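Local structure of putative short-chain dehydrogenase/reductase (Burkholderia xenovorans, 5IZ4) at residues Ala35-Ser40 and Leu244-Thr249; Leu60-Asp63 and Gln67-Ile70; Val158-Gly163 and Ile171-Ser176. The protein binds ADP in its Rossmann-fold nucleotide pocket and probably works as a short-chain dehydrogenase/reductase, perhaps reducing 3-oxoacyl groups carried on acyl carrier protein. All blocks are in the same frame, centred on the assembly; numbering follows the deposited sequence. Where two conformers were deposited one is given.

Interaction 1. Residues Ala35-Ser40 and Leu244-Thr249; sequences AQAGWS and LAWFLT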
ATOM      1  N   ALA A  35       4.223  28.952  15.710  1.00 21.51           N
ATOM      2  CA  ALA A  35       4.431  30.133  16.547  1.00 20.21           C
ATOM      3  C   ALA A  35       4.765  29.743  17.984  1.00 23.73           C
ATOM      4  O   ALA A  35       5.639  30.348  18.619  1.00 22.82           O
ATOM      5  CB  ALA A  35       3.191  31.028  16.502  1.00 20.83           C
ATOM      6  N   GLN A  36       4.077  28.730  18.516  1.00 19.44           N
ATOM      7  CA  GLN A  36       4.350  28.261  19.869  0.67 24.56           C
ATOM      8  C   GLN A  36       5.749  27.672  20.000  1.00 27.19           C
ATOM      9  O   GLN A  36       6.310  27.663  21.102  1.00 26.23           O
ATOM     10  CB  GLN A  36       3.281  27.240  20.266  0.67 20.43           C
ATOM     11  CG  GLN A  36       1.941  27.913  20.556  0.67 27.55           C
ATOM     12  CD  GLN A  36       0.757  26.967  20.542  0.67 28.76           C
ATOM     13  OE1 GLN A  36       0.822  25.865  19.994  0.67 20.40           O
ATOM     14  NE2 GLN A  36      -0.349  27.407  21.144  0.67 32.98           N
ATOM     15  N   ALA A  37       6.320  27.192  18.902  1.00 24.25           N
ATOM     16  CA  ALA A  37       7.671  26.657  18.891  1.00 25.74           C
ATOM     17  C   ALA A  37       8.736  27.735  18.758  1.00 30.21           C
ATOM     18  O   ALA A  37       9.930  27.410  18.773  1.00 30.23           O
ATOM     19  CB  ALA A  37       7.806  25.649  17.752  1.00 25.88           C
ATOM     20  N   GLY A  38       8.344  29.000  18.630  1.00 27.57           N
ATOM     21  CA  GLY A  38       9.299  30.073  18.475  1.00 26.24           C
ATOM     22  C   GLY A  38       9.632  30.432  17.047  1.00 27.70           C
ATOM     23  O   GLY A  38      10.409  31.372  16.831  1.00 34.40           O
ATOM     24  N   TRP A  39       9.060  29.737  16.067  1.00 20.77           N
ATOM     25  CA  TRP A  39       9.344  30.051  14.671  1.00 20.64           C
ATOM     26  C   TRP A  39       8.633  31.328  14.239  1.00 21.61           C
ATOM     27  O   TRP A  39       7.588  31.704  14.780  1.00 25.20           O
ATOM     28  CB  TRP A  39       8.908  28.910  13.747  1.00 18.67           C
ATOM     29  CG  TRP A  39       9.752  27.666  13.840  1.00 22.73           C
ATOM     30  CD1 TRP A  39      10.292  27.118  14.971  1.00 21.06           C
ATOM     31  CD2 TRP A  39      10.156  26.825  12.752  1.00 22.37           C
ATOM     32  NE1 TRP A  39      11.001  25.980  14.652  1.00 23.51           N
ATOM     33  CE2 TRP A  39      10.931  25.779  13.297  1.00 21.13           C
ATOM     34  CE3 TRP A  39       9.932  26.851  11.372  1.00 21.10           C
ATOM     35  CZ2 TRP A  39      11.492  24.769  12.505  1.00 20.93           C
ATOM     36  CZ3 TRP A  39      10.489  25.837  10.582  1.00 21.52           C
ATOM     37  CH2 TRP A  39      11.255  24.812  11.157  1.00 21.82           C
ATOM     38  N   SER A  40       9.216  31.996  13.249  1.00 22.37           N
ATOM     39  CA  SER A  40       8.516  33.049  12.535  1.00 21.75           C
ATOM     40  C   SER A  40       7.586  32.407  11.518  1.00 19.37           C
ATOM     41  O   SER A  40       7.941  31.409  10.880  1.00 21.22           O
ATOM     42  CB  SER A  40       9.507  33.987  11.844  1.00 25.31           C
ATOM     43  OG  SER A  40      10.406  34.561  12.780  1.00 22.84           O
ATOM     44  N   LEU A 244       1.167  16.999  13.973  1.00 16.49           N
ATOM     45  CA  LEU A 244       1.828  16.095  13.043  1.00 15.40           C
ATOM     46  C   LEU A 244       2.708  16.863  12.058  1.00 20.89           C
ATOM     47  O   LEU A 244       3.831  16.439  11.760  1.00 19.43           O
ATOM     48  CB  LEU A 244       0.767  15.262  12.322  1.00 19.49           C
ATOM     49  CG  LEU A 244       1.128  14.134  11.357  1.00 28.16           C
ATOM     50  CD1 LEU A 244       1.999  13.072  12.010  1.00 24.01           C
ATOM     51  CD2 LEU A 244      -0.158  13.510  10.830  1.00 27.71           C
ATOM     52  N   ALA A 245       2.232  18.003  11.550  1.00 18.21           N
ATOM     53  CA  ALA A 245       3.065  18.786  10.645  1.00 16.28           C
ATOM     54  C   ALA A 245       4.314  19.286  11.357  1.00 19.97           C
ATOM     55  O   ALA A 245       5.413  19.281  10.782  1.00 17.49           O
ATOM     56  CB  ALA A 245       2.273  19.967  10.073  1.00 16.58           C
ATOM     57  N   TRP A 246       4.157  19.741  12.601  1.00 18.61           N
ATOM     58  CA  TRP A 246       5.306  20.182  13.390  1.00 20.97           C
ATOM     59  C   TRP A 246       6.265  19.027  13.662  1.00 24.59           C
ATOM     60  O   TRP A 246       7.486  19.182  13.515  1.00 18.21           O
ATOM     61  CB  TRP A 246       4.840  20.814  14.705  1.00 20.12           C
ATOM     62  CG  TRP A 246       5.961  20.951  15.705  1.00 22.81           C
ATOM     63  CD1 TRP A 246       6.157  20.205  16.839  1.00 22.60           C
ATOM     64  CD2 TRP A 246       7.067  21.857  15.627  1.00 24.86           C
ATOM     65  NE1 TRP A 246       7.307  20.607  17.475  1.00 27.15           N
ATOM     66  CE2 TRP A 246       7.887  21.616  16.748  1.00 25.98           C
ATOM     67  CE3 TRP A 246       7.446  22.843  14.716  1.00 20.76           C
ATOM     68  CZ2 TRP A 246       9.054  22.334  16.985  1.00 30.92           C
ATOM     69  CZ3 TRP A 246       8.609  23.555  14.951  1.00 26.36           C
ATOM     70  CH2 TRP A 246       9.405  23.294  16.074  1.00 29.24           C
ATOM     71  N   PHE A 247       5.738  17.857  14.044  1.00 18.12           N
ATOM     72  CA  PHE A 247       6.614  16.725  14.329  1.00 20.71           C
ATOM     73  C   PHE A 247       7.426  16.333  13.103  1.00 19.12           C
ATOM     74  O   PHE A 247       8.642  16.127  13.192  1.00 20.68           O
ATOM     75  CB  PHE A 247       5.824  15.509  14.825  1.00 19.57           C
ATOM     76  CG  PHE A 247       6.620  14.226  14.749  1.00 21.50           C
ATOM     77  CD1 PHE A 247       7.557  13.922  15.723  1.00 27.21           C
ATOM     78  CD2 PHE A 247       6.474  13.361  13.672  1.00 22.24           C
ATOM     79  CE1 PHE A 247       8.311  12.774  15.641  1.00 22.78           C
ATOM     80  CE2 PHE A 247       7.233  12.209  13.584  1.00 22.34           C
ATOM     81  CZ  PHE A 247       8.154  11.922  14.571  1.00 22.46           C
ATOM     82  N   LEU A 248       6.758  16.186  11.953  1.00 18.45           N
ATOM     83  CA  LEU A 248       7.461  15.804  10.737  1.00 17.94           C
ATOM     84  C   LEU A 248       8.549  16.807  10.392  1.00 23.73           C
ATOM     85  O   LEU A 248       9.605  16.432   9.865  1.00 23.16           O
ATOM     86  CB  LEU A 248       6.475  15.668   9.572  1.00 19.25           C
ATOM     87  CG  LEU A 248       5.565  14.438   9.634  1.00 19.76           C
ATOM     88  CD1 LEU A 248       4.633  14.433   8.435  1.00 22.35           C
ATOM     89  CD2 LEU A 248       6.404  13.158   9.681  1.00 24.75           C
ATOM     90  N   THR A 249       8.316  18.085  10.683  1.00 18.44           N
ATOM     91  CA  THR A 249       9.313  19.099  10.366  1.00 16.13           C
ATOM     92  C   THR A 249      10.488  19.067  11.335  1.00 19.97           C
ATOM     93  O   THR A 249      11.652  19.073  10.918  1.00 20.07           O
ATOM     94  CB  THR A 249       8.642  20.471  10.371  1.00 17.85           C
ATOM     95  OG1 THR A 249       7.649  20.492   9.341  1.00 18.38           O
ATOM     96  CG2 THR A 249       9.662  21.594  10.174  1.00 19.66           C
TER

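Interaction 2. Residues Leu60-Asp63 and Gln67-Ile70; sequences LCRD and QTLI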
ATOM      1  N   LEU A  60      -3.082  35.747  17.229  1.00 24.14           N
ATOM      2  CA  LEU A  60      -2.810  34.631  18.130  1.00 23.69           C
ATOM      3  C   LEU A  60      -1.356  34.174  18.039  1.00 22.60           C
ATOM      4  O   LEU A  60      -0.750  33.809  19.057  1.00 24.50           O
ATOM      5  CB  LEU A  60      -3.757  33.477  17.816  1.00 27.74           C
ATOM      6  CG  LEU A  60      -5.230  33.735  18.122  1.00 30.47           C
ATOM      7  CD1 LEU A  60      -6.063  32.568  17.618  1.00 31.96           C
ATOM      8  CD2 LEU A  60      -5.433  33.954  19.611  1.00 35.45           C
ATOM      9  N   CYS A  61      -0.786  34.171  16.830  1.00 24.92           N
ATOM     10  CA  CYS A  61       0.612  33.778  16.670  1.00 22.44           C
ATOM     11  C   CYS A  61       1.549  34.778  17.334  1.00 27.01           C
ATOM     12  O   CYS A  61       2.577  34.390  17.909  1.00 24.99           O
ATOM     13  CB  CYS A  61       0.957  33.633  15.188  1.00 21.72           C
ATOM     14  SG  CYS A  61       0.205  32.228  14.380  1.00 23.10           S
ATOM     15  N   ARG A  62       1.227  36.071  17.242  1.00 23.14           N
ATOM     16  CA  ARG A  62       2.036  37.078  17.919  1.00 24.28           C
ATOM     17  C   ARG A  62       1.915  36.952  19.429  1.00 26.40           C
ATOM     18  O   ARG A  62       2.889  37.171  20.158  1.00 29.20           O
ATOM     19  CB  ARG A  62       1.623  38.479  17.462  1.00 29.91           C
ATOM     20  CG  ARG A  62       2.040  38.794  16.044  1.00 33.07           C
ATOM     21  CD  ARG A  62       1.459  40.111  15.588  1.00 35.56           C
ATOM     22  NE  ARG A  62       2.121  41.282  16.166  1.00 37.46           N
ATOM     23  CZ  ARG A  62       3.218  41.840  15.657  1.00 44.97           C
ATOM     24  NH1 ARG A  62       3.790  41.313  14.578  1.00 47.57           N
ATOM     25  NH2 ARG A  62       3.747  42.920  16.222  1.00 41.84           N
ATOM     26  N   ASP A  63       0.714  36.627  19.916  1.00 28.67           N
ATOM     27  CA  ASP A  63       0.525  36.395  21.342  1.00 26.37           C
ATOM     28  C   ASP A  63       1.336  35.197  21.811  1.00 26.73           C
ATOM     29  O   ASP A  63       1.820  35.174  22.953  1.00 30.83           O
ATOM     30  CB  ASP A  63      -0.956  36.190  21.640  1.00 32.86           C
ATOM     31  CG  ASP A  63      -1.213  35.851  23.086  1.00 49.02           C
ATOM     32  OD1 ASP A  63      -1.298  36.791  23.907  1.00 49.49           O
ATOM     33  OD2 ASP A  63      -1.326  34.645  23.401  1.00 50.43           O
ATOM     34  N   GLN A  67       7.292  36.265  15.497  1.00 24.31           N
ATOM     35  CA  GLN A  67       7.258  37.229  14.408  1.00 26.92           C
ATOM     36  C   GLN A  67       6.355  36.715  13.294  1.00 27.90           C
ATOM     37  O   GLN A  67       6.311  35.514  13.011  1.00 26.54           O
ATOM     38  CB  GLN A  67       8.658  37.480  13.866  1.00 28.54           C
ATOM     39  CG  GLN A  67       9.592  38.151  14.839  1.00 35.33           C
ATOM     40  CD  GLN A  67      10.980  38.286  14.263  1.00 39.86           C
ATOM     41  OE1 GLN A  67      11.207  39.071  13.345  1.00 49.30           O
ATOM     42  NE2 GLN A  67      11.913  37.494  14.781  1.00 37.63           N
ATOM     43  N   THR A  68       5.644  37.635  12.643  1.00 24.28           N
ATOM     44  CA  THR A  68       4.620  37.256  11.679  1.00 22.52           C
ATOM     45  C   THR A  68       4.691  38.149  10.452  1.00 28.01           C
ATOM     46  O   THR A  68       5.218  39.266  10.489  1.00 29.59           O
ATOM     47  CB  THR A  68       3.203  37.367  12.264  1.00 25.48           C
ATOM     48  OG1 THR A  68       2.965  38.719  12.683  1.00 26.04           O
ATOM     49  CG2 THR A  68       3.017  36.429  13.446  1.00 21.75           C
ATOM     50  N   LEU A  69       4.124  37.638   9.363  1.00 26.39           N
ATOM     51  CA  LEU A  69       3.714  38.466   8.237  1.00 30.22           C
ATOM     52  C   LEU A  69       2.544  37.757   7.578  1.00 28.08           C
ATOM     53  O   LEU A  69       2.448  36.533   7.634  1.00 28.21           O
ATOM     54  CB  LEU A  69       4.856  38.714   7.239  1.00 35.26           C
ATOM     55  CG  LEU A  69       5.414  37.664   6.275  1.00 34.54           C
ATOM     56  CD1 LEU A  69       4.496  37.413   5.079  1.00 31.17           C
ATOM     57  CD2 LEU A  69       6.771  38.142   5.786  1.00 37.61           C
ATOM     58  N   ILE A  70       1.644  38.523   6.971  1.00 24.36           N
ATOM     59  CA  ILE A  70       0.528  37.956   6.223  1.00 21.54           C
ATOM     60  C   ILE A  70       0.775  38.226   4.754  1.00 22.11           C
ATOM     61  O   ILE A  70       1.094  39.361   4.372  1.00 26.62           O
ATOM     62  CB  ILE A  70      -0.825  38.549   6.656  1.00 30.37           C
ATOM     63  CG1 ILE A  70      -1.105  38.266   8.131  1.00 29.94           C
ATOM     64  CG2 ILE A  70      -1.944  37.994   5.789  1.00 34.27           C
ATOM     65  CD1 ILE A  70      -2.450  38.807   8.590  1.00 30.19           C
TER

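Interaction 3. Residues Val158-Gly163 and Ile171-Ser176; sequences VSSLAG and IAYAAS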
ATOM      1  N   VAL A 158      -0.905  18.806   2.867  1.00 15.45           N
ATOM      2  CA  VAL A 158      -2.118  18.324   3.518  1.00 16.52           C
ATOM      3  C   VAL A 158      -2.953  17.645   2.441  1.00 19.87           C
ATOM      4  O   VAL A 158      -3.599  18.300   1.620  1.00 17.68           O
ATOM      5  CB  VAL A 158      -2.893  19.436   4.221  1.00 20.28           C
ATOM      6  CG1 VAL A 158      -4.146  18.833   4.883  1.00 22.53           C
ATOM      7  CG2 VAL A 158      -2.017  20.098   5.248  1.00 20.24           C
ATOM      8  N   SER A 159      -2.920  16.318   2.437  1.00 16.22           N
ATOM      9  CA  SER A 159      -3.757  15.558   1.523  1.00 14.22           C
ATOM     10  C   SER A 159      -5.040  15.173   2.259  1.00 17.08           C
ATOM     11  O   SER A 159      -5.578  15.984   3.022  1.00 20.24           O
ATOM     12  CB  SER A 159      -2.977  14.346   1.007  1.00 15.57           C
ATOM     13  OG  SER A 159      -3.704  13.639   0.027  1.00 19.31           O
ATOM     14  N   SER A 160      -5.528  13.946   2.073  1.00 15.90           N
ATOM     15  CA  SER A 160      -6.779  13.528   2.703  1.00 18.20           C
ATOM     16  C   SER A 160      -6.887  12.015   2.639  1.00 14.61           C
ATOM     17  O   SER A 160      -6.392  11.390   1.695  1.00 16.84           O
ATOM     18  CB  SER A 160      -8.007  14.154   2.010  1.00 16.81           C
ATOM     19  OG  SER A 160      -9.229  13.637   2.534  1.00 19.87           O
ATOM     20  N   LEU A 161      -7.555  11.442   3.647  1.00 16.00           N
ATOM     21  CA  LEU A 161      -8.010  10.055   3.546  1.00 14.89           C
ATOM     22  C   LEU A 161      -8.665   9.786   2.194  1.00 16.37           C
ATOM     23  O   LEU A 161      -8.522   8.694   1.627  1.00 18.72           O
ATOM     24  CB  LEU A 161      -8.987   9.754   4.681  1.00 18.46           C
ATOM     25  CG  LEU A 161      -9.659   8.387   4.663  1.00 22.74           C
ATOM     26  CD1 LEU A 161      -8.611   7.301   4.714  1.00 20.87           C
ATOM     27  CD2 LEU A 161     -10.629   8.260   5.837  1.00 25.02           C
ATOM     28  N   ALA A 162      -9.379  10.780   1.654  1.00 16.63           N
ATOM     29  CA  ALA A 162     -10.031  10.604   0.358  1.00 14.89           C
ATOM     30  C   ALA A 162      -9.041  10.213  -0.736  1.00 15.72           C
ATOM     31  O   ALA A 162      -9.404   9.478  -1.662  1.00 15.19           O
ATOM     32  CB  ALA A 162     -10.770  11.892  -0.045  1.00 15.15           C
ATOM     33  N   GLY A 163      -7.807  10.726  -0.679  1.00 15.02           N
ATOM     34  CA  GLY A 163      -6.825  10.365  -1.687  1.00 14.38           C
ATOM     35  C   GLY A 163      -6.402   8.915  -1.587  1.00 18.92           C
ATOM     36  O   GLY A 163      -6.018   8.301  -2.588  1.00 18.77           O
ATOM     37  N   ILE A 171     -15.753  13.051  -5.939  1.00 17.22           N
ATOM     38  CA  ILE A 171     -14.779  12.251  -6.672  1.00 15.89           C
ATOM     39  C   ILE A 171     -13.686  13.142  -7.263  1.00 18.10           C
ATOM     40  O   ILE A 171     -12.537  12.703  -7.419  1.00 18.29           O
ATOM     41  CB  ILE A 171     -15.493  11.401  -7.744  1.00 15.89           C
ATOM     42  CG1 ILE A 171     -14.566  10.287  -8.248  1.00 16.65           C
ATOM     43  CG2 ILE A 171     -16.010  12.268  -8.900  1.00 18.46           C
ATOM     44  CD1 ILE A 171     -15.192   9.408  -9.322  1.00 17.91           C
ATOM     45  N   ALA A 172     -14.010  14.403  -7.594  1.00 14.84           N
ATOM     46  CA  ALA A 172     -12.975  15.325  -8.061  1.00 14.26           C
ATOM     47  C   ALA A 172     -11.996  15.658  -6.944  1.00 20.00           C
ATOM     48  O   ALA A 172     -10.787  15.793  -7.179  1.00 16.97           O
ATOM     49  CB  ALA A 172     -13.611  16.607  -8.618  1.00 16.79           C
ATOM     50  N   TYR A 173     -12.501  15.799  -5.718  1.00 18.96           N
ATOM     51  CA  TYR A 173     -11.623  16.031  -4.576  1.00 15.17           C
ATOM     52  C   TYR A 173     -10.740  14.816  -4.325  1.00 13.83           C
ATOM     53  O   TYR A 173      -9.520  14.936  -4.155  1.00 14.74           O
ATOM     54  CB  TYR A 173     -12.474  16.356  -3.345  1.00 17.34           C
ATOM     55  CG  TYR A 173     -11.698  16.589  -2.075  1.00 17.33           C
ATOM     56  CD1 TYR A 173     -11.164  17.838  -1.780  1.00 19.25           C
ATOM     57  CD2 TYR A 173     -11.511  15.562  -1.157  1.00 20.94           C
ATOM     58  CE1 TYR A 173     -10.466  18.061  -0.600  1.00 22.80           C
ATOM     59  CE2 TYR A 173     -10.813  15.771   0.022  1.00 18.83           C
ATOM     60  CZ  TYR A 173     -10.291  17.023   0.292  1.00 23.45           C
ATOM     61  OH  TYR A 173      -9.594  17.237   1.461  1.00 21.97           O
ATOM     62  N   ALA A 174     -11.336  13.628  -4.328  1.00 13.73           N
ATOM     63  CA  ALA A 174     -10.553  12.421  -4.076  1.00 13.45           C
ATOM     64  C   ALA A 174      -9.450  12.268  -5.119  1.00 16.84           C
ATOM     65  O   ALA A 174      -8.295  11.984  -4.779  1.00 14.81           O
ATOM     66  CB  ALA A 174     -11.468  11.200  -4.071  1.00 15.68           C
ATOM     67  N   ALA A 175      -9.794  12.462  -6.395  1.00 14.36           N
ATOM     68  CA  ALA A 175      -8.797  12.359  -7.455  1.00 17.03           C
ATOM     69  C   ALA A 175      -7.659  13.343  -7.230  1.00 18.20           C
ATOM     70  O   ALA A 175      -6.481  12.988  -7.382  1.00 14.59           O
ATOM     71  CB  ALA A 175      -9.443  12.599  -8.821  1.00 18.47           C
ATOM     72  N   SER A 176      -7.989  14.585  -6.859  1.00 15.42           N
ATOM     73  CA  SER A 176      -6.941  15.585  -6.690  1.00 15.63           C
ATOM     74  C   SER A 176      -6.010  15.205  -5.556  1.00 16.89           C
ATOM     75  O   SER A 176      -4.809  15.492  -5.621  1.00 15.56           O
ATOM     76  CB  SER A 176      -7.548  16.985  -6.454  1.00 15.58           C
ATOM     77  OG  SER A 176      -8.071  17.093  -5.130  1.00 16.25           O
TER

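Interaction 1. Residues Ala35-Ser40 and Leu244-Thr249
W246 sets the edge of its indole against the face of W39, an offset edge-to-face pair with the planes at 83° and the W39 five-membered and W246 six-membered ring centroids 5.0 Å apart. The leading atoms are CZ3 and CH2 of W246, and W246 CZ3 sits 3.4 Å from NE1 of W39. With CG anti to the backbone N (chi1 165°), the W246 ring extends from its helix as far as the turn 37-39.

A CH-pi contact uses a face of the same six-membered ring: A37 CB lies over it, 3.6 Å from the W246 six-membered centroid and 25° off its normal. W246 therefore touches A37 with a face and W39 with an edge.

Apolar packing finishes the contact at the far end of W39, where CH2 meets T249 CG2 at 3.7 Å. The hydroxyl of T249 is turned back to its own helix, giving OG1 to A245 O at 2.9 Å; that carbonyl also takes the T249 N-H, from the opposite face of its plane. T249 OG1 also bonds S154 of strand 153-158.

The turn itself is a Schellman motif, in which G38, with positive phi, ends helix 25-36. F34 and R33 of that helix add edge-to-face and cation-pi contacts to W246, while helix 238-250 lies with A245 and T249 on V156 of strand 153-158, and W39 and T249 both touch A97 of strand 97-100.

Interaction 2. Residues Leu60-Asp63 and Gln67-Ile70
T68 carries the strand's side of this contact, meeting C61 and R62 in the last turn of helix 51-63, and Q67 brings the chain up to it. The CA atoms of Q67 and R62, 6.3 Å apart, are the nearest pair of CA atoms across the contact, yet the Q67 side chain starts out away from the helix and its backbone pairs with V41 instead.

At T68 the side chain points toward the helix and its two branches do different work. The methyl, CG2, lies 3.9 Å from C61 CB and 3.6 Å from R62 CG, packing the strand against the aliphatic root of the arginine. OG1 lies between the backbone N and the carbonyl carbon (chi1 59°), which turns the hydroxyl to the R62 side of the methyl. There it meets the guanidinium edge, in the plane of that group: R62 NH1 donates to T68 OG1 over 3.3 Å at 163°, a straight but weak bond. The arginine chain crosses the threonine at about a right angle, and its bend at chi3 (75°) brings the edge of the head round to the hydroxyl. The firmer polar partner of T68 OG1 is E58, one turn earlier in the helix, so the arginine adds to a bond already made.

L69 faces away from this helix and packs on M87, R91 and W92 of helix 78-92, and I70 carries the strand onward beside N45.

This is the return half of a beta-alpha-beta crossover: strand 40-45, helix 51-63 and strand 68-72. C61 also touches V41 and, on helix 25-36, A31; strand 68-72 is the outermost strand on this flank of the parallel sheet, hydrogen-bonded along 40-45.

Interaction 3. Residues Val158-Gly163 and Ile171-Ser176
The serine and tyrosine positions of the classical short-chain dehydrogenase/reductase active site come together here: S160 and Y173 stand in the family's serine and Y-x-x-x-K places, with K177 supplying the lysine, consistent with a role in catalysis. The Y173 side chain is about 6 Å from the bound ADP.

The trans chi1 of Y173 (179°) carries the ring across from helix 171-191 to the chain leaving strand 153-158. S160 OG comes to the ring at its edge, near the ring plane. The serine's CB is 3.5 Å from Y173 OH and its OG 3.7 Å from Y173 CE2, so the two residues meet through van der Waals contact, with 3.8 Å between S160 OG and Y173 OH. The serine hydroxyl serves its own chain: as N-cap of helix 161-165, S160 OG accepts from A162 N at 3.0 Å and 158°.

Farther down the same ring edge, A162 CB lies 3.9 Å from Y173 CE2. Small residues then let the two helices close up. A162 O is 3.6 Å from A174 CB, and G163 CA reaches to 3.8 Å from A174 O, backbone against backbone. On the tyrosine's helix, S176 OG donates to Y173 O and is also bonded to N128.

S159 hydrogen-bonds N181 and V158 O receives K177, tying the end of strand 153-158 to helix 171-191. Helix 118-146 packs on that helix through F121, against I171 and A172, and the third subunit contributes T182, which bonds G163 O and packs on A174.

Interactions 1 and 2 are neighbours on the same side of the chain's centre, interaction 2 at the edge strand. They meet where A35, near the end of helix 25-36, packs on C61, and where S40 packs on Q67. Interaction 3 lies on the other side of the chain's centre, its own centre 25 Å from interaction 1 and 30 Å from interaction 2. The chemistry follows the place. Interaction 1, partly buried, joins parts distant in sequence through aromatic rings; interaction 2 closes a local crossover with a buried methyl and, at the exposed R62, a weak arginine bond; interaction 3 is buried, built on small residues around a tyrosine beside the nucleotide pocket, and backed by another subunit.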